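Local structure of putative branched-chain-amino-acid aminotransferase (Thermotoga maritima MSB8, 3CSW) at residues V174-F179 and S197-G202; V127-V132 and I166-N171; E228-D233 and R249-S254; Y43-T48 and R97-L102. The protein probably catalyses the pyridoxal-phosphate-dependent transfer of the amino group of leucine, isoleucine or valine to 2-oxoglutarate, forming glutamate and the matching branched-chain 2-oxo acid. All coordinates share one frame; numbering follows the deposited sequence. Where two conformers were deposited one is given.

Contact 1: residues V174-F179 and S197-G202; sequences VCEGSF and SGILDG. With PLP (pyridoxal-5'-phosphate), chain E.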
loop_
_atom_site.group_PDB
_atom_site.type_symbol
_atom_site.label_atom_id
_atom_site.label_comp_id
_atom_site.label_asym_id
_atom_site.label_seq_id
_atom_site.Cartn_x
_atom_site.Cartn_y
_atom_site.Cartn_z
ATOM N N VAL A 174 -9.270 3.377 -11.009
ATOM C CA VAL A 174 -10.201 4.491 -11.054
ATOM C C VAL A 174 -11.196 4.353 -9.890
ATOM O O VAL A 174 -11.826 3.292 -9.692
ATOM C CB VAL A 174 -10.964 4.534 -12.407
ATOM C CG1 VAL A 174 -11.926 5.697 -12.436
ATOM C CG2 VAL A 174 -9.974 4.602 -13.586
ATOM N N CYS A 175 -11.325 5.408 -9.102
ATOM C CA CYS A 175 -12.363 5.434 -8.069
ATOM C C CYS A 175 -13.528 6.253 -8.591
ATOM O O CYS A 175 -14.548 5.700 -9.030
ATOM C CB CYS A 175 -11.813 5.957 -6.726
ATOM S SG CYS A 175 -10.772 4.708 -5.913
ATOM N N GLU A 176 -13.385 7.574 -8.548
ATOM C CA GLU A 176 -14.458 8.444 -8.914
ATOM C C GLU A 176 -13.991 9.884 -9.028
ATOM O O GLU A 176 -12.879 10.197 -8.676
ATOM C CB GLU A 176 -15.559 8.343 -7.847
ATOM C CG GLU A 176 -15.125 8.744 -6.437
ATOM C CD GLU A 176 -15.987 8.129 -5.348
ATOM O OE1 GLU A 176 -17.217 8.298 -5.375
ATOM O OE2 GLU A 176 -15.431 7.478 -4.446
ATOM N N GLY A 177 -14.876 10.766 -9.493
ATOM C CA GLY A 177 -14.616 12.193 -9.446
ATOM C C GLY A 177 -14.804 12.727 -8.031
ATOM O O GLY A 177 -15.360 12.036 -7.187
ATOM N N SER A 178 -14.366 13.976 -7.789
ATOM C CA SER A 178 -14.534 14.651 -6.481
ATOM C C SER A 178 -16.009 14.860 -6.064
ATOM O O SER A 178 -16.311 15.008 -4.874
ATOM C CB SER A 178 -13.745 15.975 -6.420
ATOM O OG SER A 178 -14.359 17.038 -7.142
ATOM N N PHE A 179 -16.919 14.862 -7.035
ATOM C CA PHE A 179 -18.355 15.030 -6.759
ATOM C C PHE A 179 -19.251 14.190 -7.699
ATOM O O PHE A 179 -20.460 14.428 -7.761
ATOM C CB PHE A 179 -18.768 16.522 -6.817
ATOM C CG PHE A 179 -18.597 17.187 -8.191
ATOM C CD1 PHE A 179 -19.601 17.102 -9.171
ATOM C CD2 PHE A 179 -17.457 17.947 -8.488
ATOM C CE1 PHE A 179 -19.445 17.721 -10.406
ATOM C CE2 PHE A 179 -17.304 18.580 -9.730
ATOM C CZ PHE A 179 -18.304 18.449 -10.699
ATOM N N SER A 197 -13.823 -1.085 -5.234
ATOM C CA SER A 197 -12.700 -0.270 -5.656
ATOM C C SER A 197 -12.436 0.815 -4.614
ATOM O O SER A 197 -11.324 1.329 -4.511
ATOM C CB SER A 197 -12.980 0.377 -7.006
ATOM O OG SER A 197 -13.119 -0.587 -8.027
ATOM N N GLY A 198 -13.465 1.137 -3.834
ATOM C CA GLY A 198 -13.343 2.041 -2.703
ATOM C C GLY A 198 -14.003 3.356 -3.002
ATOM O O GLY A 198 -13.384 4.418 -2.894
ATOM N N ILE A 199 -15.273 3.288 -3.361
ATOM C CA ILE A 199 -15.992 4.448 -3.851
ATOM C C ILE A 199 -17.310 4.665 -3.120
ATOM O O ILE A 199 -17.770 3.801 -2.391
ATOM C CB ILE A 199 -16.252 4.323 -5.404
ATOM C CG1 ILE A 199 -17.222 3.178 -5.709
ATOM C CG2 ILE A 199 -14.924 4.128 -6.133
ATOM C CD1 ILE A 199 -17.793 3.142 -7.097
ATOM N N LEU A 200 -17.896 5.842 -3.344
ATOM C CA LEU A 200 -19.244 6.175 -2.905
ATOM C C LEU A 200 -20.274 5.582 -3.886
ATOM O O LEU A 200 -20.104 5.675 -5.096
ATOM C CB LEU A 200 -19.378 7.677 -2.880
ATOM C CG LEU A 200 -20.528 8.256 -2.102
ATOM C CD1 LEU A 200 -20.378 7.951 -0.636
ATOM C CD2 LEU A 200 -20.541 9.738 -2.334
ATOM N N ASP A 201 -21.311 4.941 -3.349
ATOM C CA ASP A 201 -22.391 4.333 -4.149
ATOM C C ASP A 201 -23.401 5.416 -4.533
ATOM O O ASP A 201 -24.457 5.560 -3.920
ATOM C CB ASP A 201 -23.089 3.171 -3.397
ATOM C CG ASP A 201 -23.513 3.549 -1.967
ATOM O OD1 ASP A 201 -22.871 4.436 -1.341
ATOM O OD2 ASP A 201 -24.486 2.952 -1.461
ATOM N N GLY A 202 -23.037 6.207 -5.528
ATOM C CA GLY A 202 -23.887 7.281 -5.976
ATOM C C GLY A 202 -25.253 6.801 -6.438
ATOM O O GLY A 202 -25.380 5.734 -7.067
HETATM N N1 PLP E . -18.616 10.682 -5.557
HETATM C C2 PLP E . -18.416 11.639 -4.568
HETATM C C2A PLP E . -17.059 11.720 -3.942
HETATM C C3 PLP E . -19.475 12.495 -4.192
HETATM O O3 PLP E . -19.277 13.504 -3.278
HETATM C C4 PLP E . -20.734 12.368 -4.825
HETATM C C4A PLP E . -21.859 13.308 -4.490
HETATM O O4A PLP E . -21.918 14.428 -5.031
HETATM C C5 PLP E . -20.909 11.397 -5.826
HETATM C C6 PLP E . -19.846 10.558 -6.171
HETATM C C5A PLP E . -22.150 11.366 -6.689
HETATM O O4P PLP E . -23.196 10.673 -6.023
HETATM P P PLP E . -24.772 10.949 -6.340
HETATM O O1P PLP E . -25.642 10.282 -5.255
HETATM O O2P PLP E . -25.117 10.370 -7.683
HETATM O O3P PLP E . -24.931 12.463 -6.337
HETATM O O HOH W 1 -11.782 0.665 -10.106
#

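Contact 2: residues V127-V132 and I166-N171; sequences VKISNV and ILLGLN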
loop_
_atom_site.group_PDB
_atom_site.type_symbol
_atom_site.label_atom_id
_atom_site.label_comp_id
_atom_site.label_asym_id
_atom_site.label_seq_id
_atom_site.Cartn_x
_atom_site.Cartn_y
_atom_site.Cartn_z
ATOM N N VAL A 127 -12.157 16.826 -17.951
ATOM C CA VAL A 127 -11.807 16.329 -16.621
ATOM C C VAL A 127 -10.297 16.053 -16.621
ATOM O O VAL A 127 -9.670 15.870 -17.685
ATOM C CB VAL A 127 -12.595 15.046 -16.195
ATOM C CG1 VAL A 127 -14.071 15.293 -16.226
ATOM C CG2 VAL A 127 -12.269 13.863 -17.091
ATOM N N LYS A 128 -9.705 16.030 -15.436
ATOM C CA LYS A 128 -8.290 15.719 -15.303
ATOM C C LYS A 128 -8.064 14.743 -14.167
ATOM O O LYS A 128 -8.829 14.732 -13.202
ATOM C CB LYS A 128 -7.488 17.004 -15.055
ATOM C CG LYS A 128 -7.479 17.908 -16.226
ATOM C CD LYS A 128 -6.778 19.205 -15.955
ATOM C CE LYS A 128 -6.926 20.126 -17.146
ATOM N NZ LYS A 128 -5.977 21.254 -17.032
ATOM N N ILE A 129 -7.007 13.932 -14.271
ATOM C CA ILE A 129 -6.571 13.057 -13.156
ATOM C C ILE A 129 -6.146 13.951 -11.969
ATOM O O ILE A 129 -5.346 14.869 -12.124
ATOM C CB ILE A 129 -5.396 12.078 -13.565
ATOM C CG1 ILE A 129 -5.788 11.184 -14.755
ATOM C CG2 ILE A 129 -4.984 11.163 -12.406
ATOM C CD1 ILE A 129 -7.069 10.357 -14.548
ATOM N N SER A 130 -6.703 13.692 -10.794
ATOM C CA SER A 130 -6.353 14.408 -9.563
ATOM C C SER A 130 -4.959 13.995 -9.035
ATOM O O SER A 130 -4.511 12.855 -9.258
ATOM C CB SER A 130 -7.397 14.058 -8.500
ATOM O OG SER A 130 -7.171 14.691 -7.270
ATOM N N ASN A 131 -4.321 14.907 -8.298
ATOM C CA ASN A 131 -3.090 14.624 -7.532
ATOM C C ASN A 131 -3.367 14.064 -6.158
ATOM O O ASN A 131 -2.430 13.846 -5.412
ATOM C CB ASN A 131 -2.259 15.881 -7.271
ATOM C CG ASN A 131 -1.741 16.510 -8.513
ATOM O OD1 ASN A 131 -1.377 15.828 -9.488
ATOM N ND2 ASN A 131 -1.685 17.844 -8.497
ATOM N N VAL A 132 -4.645 13.893 -5.826
ATOM C CA VAL A 132 -5.084 13.351 -4.579
ATOM C C VAL A 132 -5.650 11.944 -4.833
ATOM O O VAL A 132 -6.534 11.773 -5.686
ATOM C CB VAL A 132 -6.169 14.263 -3.973
ATOM C CG1 VAL A 132 -6.645 13.706 -2.657
ATOM C CG2 VAL A 132 -5.630 15.693 -3.805
ATOM N N ILE A 166 -10.542 13.408 -11.440
ATOM C CA ILE A 166 -10.700 11.978 -11.209
ATOM C C ILE A 166 -9.694 11.475 -10.149
ATOM O O ILE A 166 -8.478 11.531 -10.348
ATOM C CB ILE A 166 -10.531 11.200 -12.540
ATOM C CG1 ILE A 166 -11.414 11.814 -13.657
ATOM C CG2 ILE A 166 -10.788 9.728 -12.358
ATOM C CD1 ILE A 166 -12.884 12.060 -13.336
ATOM N N LEU A 167 -10.226 11.028 -9.012
ATOM C CA LEU A 167 -9.434 10.409 -7.954
ATOM C C LEU A 167 -9.233 8.927 -8.260
ATOM O O LEU A 167 -10.202 8.192 -8.498
ATOM C CB LEU A 167 -10.077 10.563 -6.566
ATOM C CG LEU A 167 -10.131 11.930 -5.874
ATOM C CD1 LEU A 167 -11.286 12.748 -6.423
ATOM C CD2 LEU A 167 -10.182 11.814 -4.334
ATOM N N LEU A 168 -7.961 8.534 -8.319
ATOM C CA LEU A 168 -7.558 7.158 -8.402
ATOM C C LEU A 168 -7.346 6.670 -6.976
ATOM O O LEU A 168 -7.079 7.467 -6.067
ATOM C CB LEU A 168 -6.235 7.009 -9.170
ATOM C CG LEU A 168 -6.117 7.709 -10.526
ATOM C CD1 LEU A 168 -4.785 7.406 -11.138
ATOM C CD2 LEU A 168 -7.259 7.336 -11.425
ATOM N N GLY A 169 -7.465 5.366 -6.787
ATOM C CA GLY A 169 -7.151 4.756 -5.503
ATOM C C GLY A 169 -5.660 4.575 -5.393
ATOM O O GLY A 169 -4.932 4.833 -6.354
ATOM N N LEU A 170 -5.191 4.078 -4.250
ATOM C CA LEU A 170 -3.759 3.957 -4.020
ATOM C C LEU A 170 -3.045 3.100 -5.039
ATOM O O LEU A 170 -1.867 3.280 -5.218
ATOM C CB LEU A 170 -3.435 3.395 -2.631
ATOM C CG LEU A 170 -3.613 4.271 -1.389
ATOM C CD1 LEU A 170 -3.055 3.498 -0.162
ATOM C CD2 LEU A 170 -2.973 5.659 -1.564
ATOM N N ASN A 171 -3.724 2.129 -5.655
ATOM C CA ASN A 171 -3.072 1.278 -6.647
ATOM C C ASN A 171 -3.263 1.739 -8.099
ATOM O O ASN A 171 -2.906 1.018 -9.025
ATOM C CB ASN A 171 -3.583 -0.168 -6.549
ATOM C CG ASN A 171 -3.281 -0.825 -5.208
ATOM O OD1 ASN A 171 -4.196 -1.173 -4.486
ATOM N ND2 ASN A 171 -2.003 -1.017 -4.896
HETATM O O HOH W 2 -5.847 10.580 -7.933
#

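Contact 3: residues E228-D233 and R249-S254; sequences ELFEAD and RLNEHS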
loop_
_atom_site.group_PDB
_atom_site.type_symbol
_atom_site.label_atom_id
_atom_site.label_comp_id
_atom_site.label_asym_id
_atom_site.label_seq_id
_atom_site.Cartn_x
_atom_site.Cartn_y
_atom_site.Cartn_z
ATOM N N GLU A 228 -7.205 2.368 -18.835
ATOM C CA GLU A 228 -8.407 2.013 -19.581
ATOM C C GLU A 228 -9.226 3.248 -19.966
ATOM O O GLU A 228 -9.912 3.227 -20.962
ATOM C CB GLU A 228 -9.309 1.038 -18.810
ATOM C CG GLU A 228 -8.659 -0.274 -18.405
ATOM C CD GLU A 228 -9.675 -1.264 -17.838
ATOM O OE1 GLU A 228 -10.603 -1.634 -18.568
ATOM O OE2 GLU A 228 -9.533 -1.693 -16.682
ATOM N N LEU A 229 -9.186 4.300 -19.165
ATOM C CA LEU A 229 -9.867 5.549 -19.518
ATOM C C LEU A 229 -9.230 6.129 -20.797
ATOM O O LEU A 229 -9.912 6.698 -21.649
ATOM C CB LEU A 229 -9.771 6.568 -18.382
ATOM C CG LEU A 229 -10.440 6.263 -17.034
ATOM C CD1 LEU A 229 -10.200 7.418 -16.030
ATOM C CD2 LEU A 229 -11.937 5.970 -17.175
ATOM N N PHE A 230 -7.922 5.968 -20.931
ATOM C CA PHE A 230 -7.199 6.518 -22.082
ATOM C C PHE A 230 -7.366 5.667 -23.335
ATOM O O PHE A 230 -7.018 6.104 -24.427
ATOM C CB PHE A 230 -5.729 6.764 -21.742
ATOM C CG PHE A 230 -5.525 7.886 -20.751
ATOM C CD1 PHE A 230 -5.636 7.661 -19.387
ATOM C CD2 PHE A 230 -5.215 9.172 -21.181
ATOM C CE1 PHE A 230 -5.467 8.705 -18.453
ATOM C CE2 PHE A 230 -5.033 10.221 -20.248
ATOM C CZ PHE A 230 -5.157 9.982 -18.891
ATOM N N GLU A 231 -7.940 4.475 -23.191
ATOM C CA GLU A 231 -8.231 3.629 -24.338
ATOM C C GLU A 231 -9.710 3.445 -24.583
ATOM O O GLU A 231 -10.090 2.684 -25.468
ATOM C CB GLU A 231 -7.568 2.280 -24.167
ATOM C CG GLU A 231 -6.060 2.413 -24.005
ATOM C CD GLU A 231 -5.325 1.147 -24.366
ATOM O OE1 GLU A 231 -5.374 0.178 -23.570
ATOM O OE2 GLU A 231 -4.690 1.134 -25.440
ATOM N N ALA A 232 -10.541 4.150 -23.814
ATOM C CA ALA A 232 -11.985 4.007 -23.888
ATOM C C ALA A 232 -12.540 4.640 -25.158
ATOM O O ALA A 232 -11.978 5.620 -25.662
ATOM C CB ALA A 232 -12.628 4.663 -22.643
ATOM N N ASP A 233 -13.648 4.097 -25.664
ATOM C CA ASP A 233 -14.404 4.735 -26.750
ATOM C C ASP A 233 -15.214 5.952 -26.262
ATOM O O ASP A 233 -15.351 6.937 -26.994
ATOM C CB ASP A 233 -15.361 3.738 -27.431
ATOM C CG ASP A 233 -14.644 2.541 -28.005
ATOM O OD1 ASP A 233 -13.484 2.696 -28.392
ATOM O OD2 ASP A 233 -15.233 1.438 -28.052
ATOM N N ARG A 249 -12.939 15.235 -23.108
ATOM C CA ARG A 249 -11.487 15.224 -22.965
ATOM C C ARG A 249 -11.036 14.879 -21.519
ATOM O O ARG A 249 -11.569 15.423 -20.559
ATOM C CB ARG A 249 -10.992 16.604 -23.365
ATOM C CG ARG A 249 -9.532 16.754 -23.604
ATOM C CD ARG A 249 -9.333 18.062 -24.361
ATOM N NE ARG A 249 -7.994 18.219 -24.911
ATOM C CZ ARG A 249 -7.025 18.948 -24.354
ATOM N NH1 ARG A 249 -7.233 19.596 -23.204
ATOM N NH2 ARG A 249 -5.830 19.031 -24.950
ATOM N N LEU A 250 -10.103 13.933 -21.397
ATOM C CA LEU A 250 -9.448 13.583 -20.147
ATOM C C LEU A 250 -7.994 14.005 -20.278
ATOM O O LEU A 250 -7.287 13.526 -21.146
ATOM C CB LEU A 250 -9.542 12.068 -19.880
ATOM C CG LEU A 250 -8.712 11.449 -18.752
ATOM C CD1 LEU A 250 -9.070 12.037 -17.374
ATOM C CD2 LEU A 250 -8.822 9.891 -18.795
ATOM N N ASN A 251 -7.540 14.893 -19.405
ATOM C CA ASN A 251 -6.199 15.445 -19.513
ATOM C C ASN A 251 -6.053 16.016 -20.946
ATOM O O ASN A 251 -6.801 16.925 -21.313
ATOM C CB ASN A 251 -5.118 14.403 -19.133
ATOM C CG ASN A 251 -5.015 14.153 -17.623
ATOM O OD1 ASN A 251 -5.900 14.486 -16.851
ATOM N ND2 ASN A 251 -3.911 13.560 -17.208
ATOM N N GLU A 252 -5.138 15.495 -21.764
ATOM C CA GLU A 252 -5.005 15.973 -23.156
ATOM C C GLU A 252 -5.615 14.998 -24.167
ATOM O O GLU A 252 -5.443 15.165 -25.367
ATOM C CB GLU A 252 -3.538 16.175 -23.507
ATOM C CG GLU A 252 -2.806 17.220 -22.699
ATOM C CD GLU A 252 -1.289 17.065 -22.827
ATOM O OE1 GLU A 252 -0.723 16.046 -22.343
ATOM O OE2 GLU A 252 -0.668 17.972 -23.423
ATOM N N HIS A 253 -6.331 13.994 -23.674
ATOM C CA HIS A 253 -6.912 12.958 -24.501
ATOM C C HIS A 253 -8.369 13.253 -24.829
ATOM O O HIS A 253 -9.232 13.136 -23.973
ATOM C CB HIS A 253 -6.801 11.607 -23.766
ATOM C CG HIS A 253 -7.253 10.433 -24.582
ATOM N ND1 HIS A 253 -6.398 9.708 -25.384
ATOM C CD2 HIS A 253 -8.474 9.864 -24.724
ATOM C CE1 HIS A 253 -7.077 8.745 -25.985
ATOM N NE2 HIS A 253 -8.337 8.817 -25.599
ATOM N N SER A 254 -8.642 13.586 -26.087
ATOM C CA SER A 254 -10.005 13.800 -26.564
ATOM C C SER A 254 -10.693 12.498 -26.906
ATOM O O SER A 254 -10.108 11.637 -27.565
ATOM C CB SER A 254 -10.012 14.676 -27.832
ATOM O OG SER A 254 -9.757 16.039 -27.506
HETATM O O HOH W 3 -9.858 6.866 -26.458
#

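Contact 4: residues Y43-T48 and R97-L102; sequences YETLRT and RIKVYL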
loop_
_atom_site.group_PDB
_atom_site.type_symbol
_atom_site.label_atom_id
_atom_site.label_comp_id
_atom_site.label_asym_id
_atom_site.label_seq_id
_atom_site.Cartn_x
_atom_site.Cartn_y
_atom_site.Cartn_z
ATOM N N TYR A 43 -23.465 14.684 5.433
ATOM C CA TYR A 43 -24.352 15.391 4.511
ATOM C C TYR A 43 -24.856 14.606 3.305
ATOM O O TYR A 43 -24.303 13.575 2.933
ATOM C CB TYR A 43 -23.660 16.671 4.021
ATOM C CG TYR A 43 -22.634 16.455 2.932
ATOM C CD1 TYR A 43 -21.331 16.085 3.246
ATOM C CD2 TYR A 43 -22.956 16.650 1.585
ATOM C CE1 TYR A 43 -20.381 15.886 2.261
ATOM C CE2 TYR A 43 -22.011 16.459 0.585
ATOM C CZ TYR A 43 -20.722 16.076 0.942
ATOM O OH TYR A 43 -19.761 15.873 -0.001
ATOM N N GLU A 44 -25.912 15.149 2.702
ATOM C CA GLU A 44 -26.494 14.650 1.455
ATOM C C GLU A 44 -26.895 15.825 0.563
ATOM O O GLU A 44 -27.146 16.924 1.063
ATOM C CB GLU A 44 -27.729 13.787 1.752
ATOM C CG GLU A 44 -27.437 12.359 2.208
ATOM C CD GLU A 44 -26.669 11.542 1.159
ATOM O OE1 GLU A 44 -26.911 11.732 -0.039
ATOM O OE2 GLU A 44 -25.827 10.705 1.544
ATOM N N THR A 45 -26.933 15.591 -0.752
ATOM C CA THR A 45 -27.391 16.588 -1.723
ATOM C C THR A 45 -28.523 15.976 -2.542
ATOM O O THR A 45 -28.458 14.816 -2.915
ATOM C CB THR A 45 -26.261 17.081 -2.668
ATOM O OG1 THR A 45 -25.789 16.007 -3.497
ATOM C CG2 THR A 45 -25.096 17.679 -1.864
ATOM N N LEU A 46 -29.580 16.752 -2.784
ATOM C CA LEU A 46 -30.714 16.294 -3.572
ATOM C C LEU A 46 -31.033 17.343 -4.611
ATOM O O LEU A 46 -30.583 18.483 -4.507
ATOM C CB LEU A 46 -31.970 16.059 -2.705
ATOM C CG LEU A 46 -31.935 15.063 -1.529
ATOM C CD1 LEU A 46 -31.388 15.739 -0.268
ATOM C CD2 LEU A 46 -33.318 14.486 -1.281
ATOM N N ARG A 47 -31.775 16.942 -5.640
ATOM C CA ARG A 47 -32.384 17.888 -6.576
ATOM C C ARG A 47 -33.849 17.526 -6.734
ATOM O O ARG A 47 -34.275 16.468 -6.304
ATOM C CB ARG A 47 -31.692 17.877 -7.934
ATOM C CG ARG A 47 -31.895 16.610 -8.753
ATOM C CD ARG A 47 -31.642 16.878 -10.225
ATOM N NE ARG A 47 -32.771 17.597 -10.780
ATOM C CZ ARG A 47 -32.816 18.101 -12.004
ATOM N NH1 ARG A 47 -31.775 18.002 -12.830
ATOM N NH2 ARG A 47 -33.923 18.708 -12.404
ATOM N N THR A 48 -34.618 18.418 -7.351
ATOM C CA THR A 48 -36.010 18.160 -7.638
ATOM C C THR A 48 -36.224 17.958 -9.135
ATOM O O THR A 48 -35.434 18.418 -9.952
ATOM C CB THR A 48 -36.904 19.338 -7.212
ATOM O OG1 THR A 48 -36.479 20.512 -7.912
ATOM C CG2 THR A 48 -36.820 19.584 -5.692
ATOM N N ARG A 97 -31.655 22.782 -5.907
ATOM C CA ARG A 97 -30.622 21.940 -5.323
ATOM C C ARG A 97 -30.865 22.023 -3.829
ATOM O O ARG A 97 -31.184 23.086 -3.325
ATOM C CB ARG A 97 -29.229 22.483 -5.639
ATOM C CG ARG A 97 -28.085 21.765 -4.902
ATOM C CD ARG A 97 -26.711 22.434 -5.122
ATOM N NE ARG A 97 -26.177 22.211 -6.475
ATOM C CZ ARG A 97 -26.402 22.983 -7.546
ATOM N NH1 ARG A 97 -27.177 24.077 -7.479
ATOM N NH2 ARG A 97 -25.842 22.652 -8.715
ATOM N N ILE A 98 -30.719 20.908 -3.121
ATOM C CA ILE A 98 -30.952 20.868 -1.675
ATOM C C ILE A 98 -29.772 20.165 -1.003
ATOM O O ILE A 98 -29.435 19.059 -1.390
ATOM C CB ILE A 98 -32.252 20.082 -1.315
ATOM C CG1 ILE A 98 -33.466 20.558 -2.148
ATOM C CG2 ILE A 98 -32.531 20.210 0.169
ATOM C CD1 ILE A 98 -34.650 19.592 -2.147
ATOM N N LYS A 99 -29.150 20.815 -0.019
ATOM C CA LYS A 99 -28.075 20.222 0.783
ATOM C C LYS A 99 -28.634 19.994 2.173
ATOM O O LYS A 99 -29.303 20.873 2.702
ATOM C CB LYS A 99 -26.863 21.149 0.893
ATOM C CG LYS A 99 -26.226 21.545 -0.424
ATOM C CD LYS A 99 -25.302 22.770 -0.255
ATOM C CE LYS A 99 -25.362 23.722 -1.485
ATOM N NZ LYS A 99 -24.980 25.131 -1.148
ATOM N N VAL A 100 -28.372 18.817 2.746
ATOM C CA VAL A 100 -28.825 18.472 4.094
ATOM C C VAL A 100 -27.612 18.115 4.958
ATOM O O VAL A 100 -26.857 17.204 4.620
ATOM C CB VAL A 100 -29.833 17.294 4.099
ATOM C CG1 VAL A 100 -30.407 17.111 5.523
ATOM C CG2 VAL A 100 -30.952 17.555 3.089
ATOM N N TYR A 101 -27.425 18.850 6.056
ATOM C CA TYR A 101 -26.301 18.638 6.949
ATOM C C TYR A 101 -26.768 18.110 8.283
ATOM O O TYR A 101 -27.707 18.652 8.865
ATOM C CB TYR A 101 -25.564 19.946 7.194
ATOM C CG TYR A 101 -24.964 20.601 5.963
ATOM C CD1 TYR A 101 -23.752 20.187 5.447
ATOM C CD2 TYR A 101 -25.588 21.689 5.360
ATOM C CE1 TYR A 101 -23.190 20.821 4.336
ATOM C CE2 TYR A 101 -25.047 22.317 4.253
ATOM C CZ TYR A 101 -23.848 21.885 3.751
ATOM O OH TYR A 101 -23.322 22.523 2.665
ATOM N N LEU A 102 -26.096 17.081 8.784
ATOM C CA LEU A 102 -26.402 16.536 10.090
ATOM C C LEU A 102 -25.198 16.815 10.992
ATOM O O LEU A 102 -24.061 16.484 10.647
ATOM C CB LEU A 102 -26.710 15.049 9.962
ATOM C CG LEU A 102 -27.012 14.259 11.233
ATOM C CD1 LEU A 102 -28.298 14.749 11.907
ATOM C CD2 LEU A 102 -27.083 12.771 10.883
#

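Contact 1: residues V174-F179 and S197-G202
Polar contacts centre on the carboxylate of Glu176. CG occupies the crowded position between backbone N and carbonyl carbon (chi1 60°), and the extended chain reaches the loop 197-202. There the N-H of Leu200 is shared by both syn lone pairs, at 3.3 Å to OE1 and 3.2 Å to OE2 of Glu176. OE1 also accepts from the cofactor, PLP N1 lying 2.8 Å from Glu176 OE1, while OE2 pairs with Arg134. A water bridges Val174 O and Ser197 OG. Apolar contacts flank this: Cys175 CB meets Ile199 CG2 at 3.7 Å, and Leu200 CD2 rests 3.5 Å from PLP C3. Beyond these, CA of Gly202, the N-cap of helix 203-214, lies beside PLP O4P. An alanine in place of Glu176 would remove the N1 partner and would probably loosen both the cofactor and the loop at Leu200. A carboxylate facing the pyridine nitrogen, as in related aminotransferases, is likely to favour its protonation and so strengthen the ring as an electron sink.

Contact 2: residues V127-V132 and I166-N171
Ile166 is the residue of its segment most covered by 127-132, and its atoms meet that segment in turn. CB lies 4.1 Å from Ile129 CD1, the two isoleucines crossing obliquely. CG1, beside the backbone N (chi1 -50°), leads toward Val127, whose CG2 is 4.1 Å from Ile166 CG1; CB and CG1 also rest near Lys128 O. The tip, Ile166 CD1, ends against Val127 CB, again at 4.1 Å. Met235 and Leu237 of strand 234-239 also pack on Ile166. Ile129 CG2 meets Leu168 CD1 nearly at a right angle, and Trp227 of the second subunit packs on both residues. Beneath runs a parallel pairing, part of a beta-alpha-beta unit with helix 150-156: Ile166 N donates to Lys128 O in the carbonyl plane at 2.8 Å, whereas Ser130 N approaches Ile166 O from above its plane, also at 2.8 Å. Ser130 OG, which also bonds Glu158, accepts from Val132 N in an ST turn. Where the backbones part, a water donates to Ser130 O and Val132 O and accepts from Leu168 N. Two direct bonds and this water thus satisfy backbone groups of a mostly buried contact, while aliphatic side chains fill the rest.

Contact 3: residues E228-D233 and R249-S254
Phe230 and His253 set their rings by different first torsions. Phe230 CG stands beside its backbone N (chi1 -69°), carrying the ring from helix 226-230 toward the hairpin 249-254. His253 CG is anti to its N (chi1 -174°), and its side chain slides past Phe230 in the opposite direction. The rings form an offset edge-to-face pair, the edge of Phe230 toward the face of His253, with centroids 5.9 Å apart and planes at 69°. The Phe230 carbonyl carbon sits over one face of the imidazole, with Phe230 O 3.1 Å from His253 CE1. Leu250, its CG likewise anti to N, lays CD2 over one face of the phenyl ring in a CH-pi contact, 3.8 Å from the Phe230 centroid. The same methyl is pressed tightly against Leu229, with CD2 of Leu250 3.5 Å from Leu229 CB. Asn251 ND2 approaches the ring edge at Phe230 CZ, while Asn251 OD1 accepts from Ile129 N. In the imidazole plane, a water joins His253 NE2 to Ala232 O, at 2.6 Å from each. An alanine at Phe230 would remove the ring under Leu250 CD2 and beside His253, which keeps Phe255 edge-to-face, and would probably loosen segment 228-233 from the hairpin. The type II' turn Leu250-His253 closes this hairpin, whose strand 249-250 lies beside strand 125-129; Leu229 packs on Val182 of strand 181-186, and Glu231 of the second subunit packs on Phe230.

Contact 4: residues Y43-T48 and R97-L102
Tyr43 begins the pairing opposite Tyr101 in a non-hydrogen-bonded pair: its CB lies 3.8 Å from Tyr101 CD1, meeting that ring obliquely, and its CA-H points to Val100 O. The Tyr101 hydroxyl is bonded to Glu35 of the third subunit. At Glu44 the backbone bonds Val100 both ways, Glu44 N to Val100 O at 3.0 Å and Val100 N to Glu44 O at 2.8 Å, while its carboxylate turns away to His59 and Arg62, beside Lys145. Thr45 faces Lys99, and its CA-H approaches Ile98 O. The two strands are neighbours within the antiparallel sheet of the chain, crossing at 157°; Leu46, Ile98 and Val100 lie on the face covered by helix 78-89, whereas Tyr43, Thr45 and Lys99 lie on the other. Leu46 repeats the hydrogen-bonded pairing with Ile98: Leu46 N reaches Ile98 O in the carbonyl plane at 2.7 Å, and Ile98 N meets Leu46 O from above the plane at 2.8 Å. Leu46 CD1, with CG beside the backbone N (chi1 -58°), packs obliquely on Val100 CG2 at 3.8 Å. Arg47 grips Thr48 O side-on through NE and NH2. Thr48 CG2 crosses Ile98 CD1 at about a right angle, while its OG1 bonds Glu95 and Val96 N.

Contacts 1, 2 and 3 follow one another through a single mixed sheet. Strand 174-177 of contact 1 pairs with strand 164-168 of contact 2, where a classic beta bulge places Cys175 and Glu176 both opposite Leu167; Glu176 O lies 2.8 Å from Leu167 N. On its other side contact 2 joins contact 3, with Val127 O 2.9 Å from Asn251 N. Contacts 1 and 3 also meet directly, Val174 CG2 against Leu229 CD1 at 3.7 Å. Contact 4 lies across the chain's centre, about 18 Å from contact 1 between centres, with nearest atoms about 6 Å apart. The cofactor lies between: contact 1 holds its pyridine nitrogen, and the Tyr43 side chain comes within about 4 Å of PLP (nearest atoms).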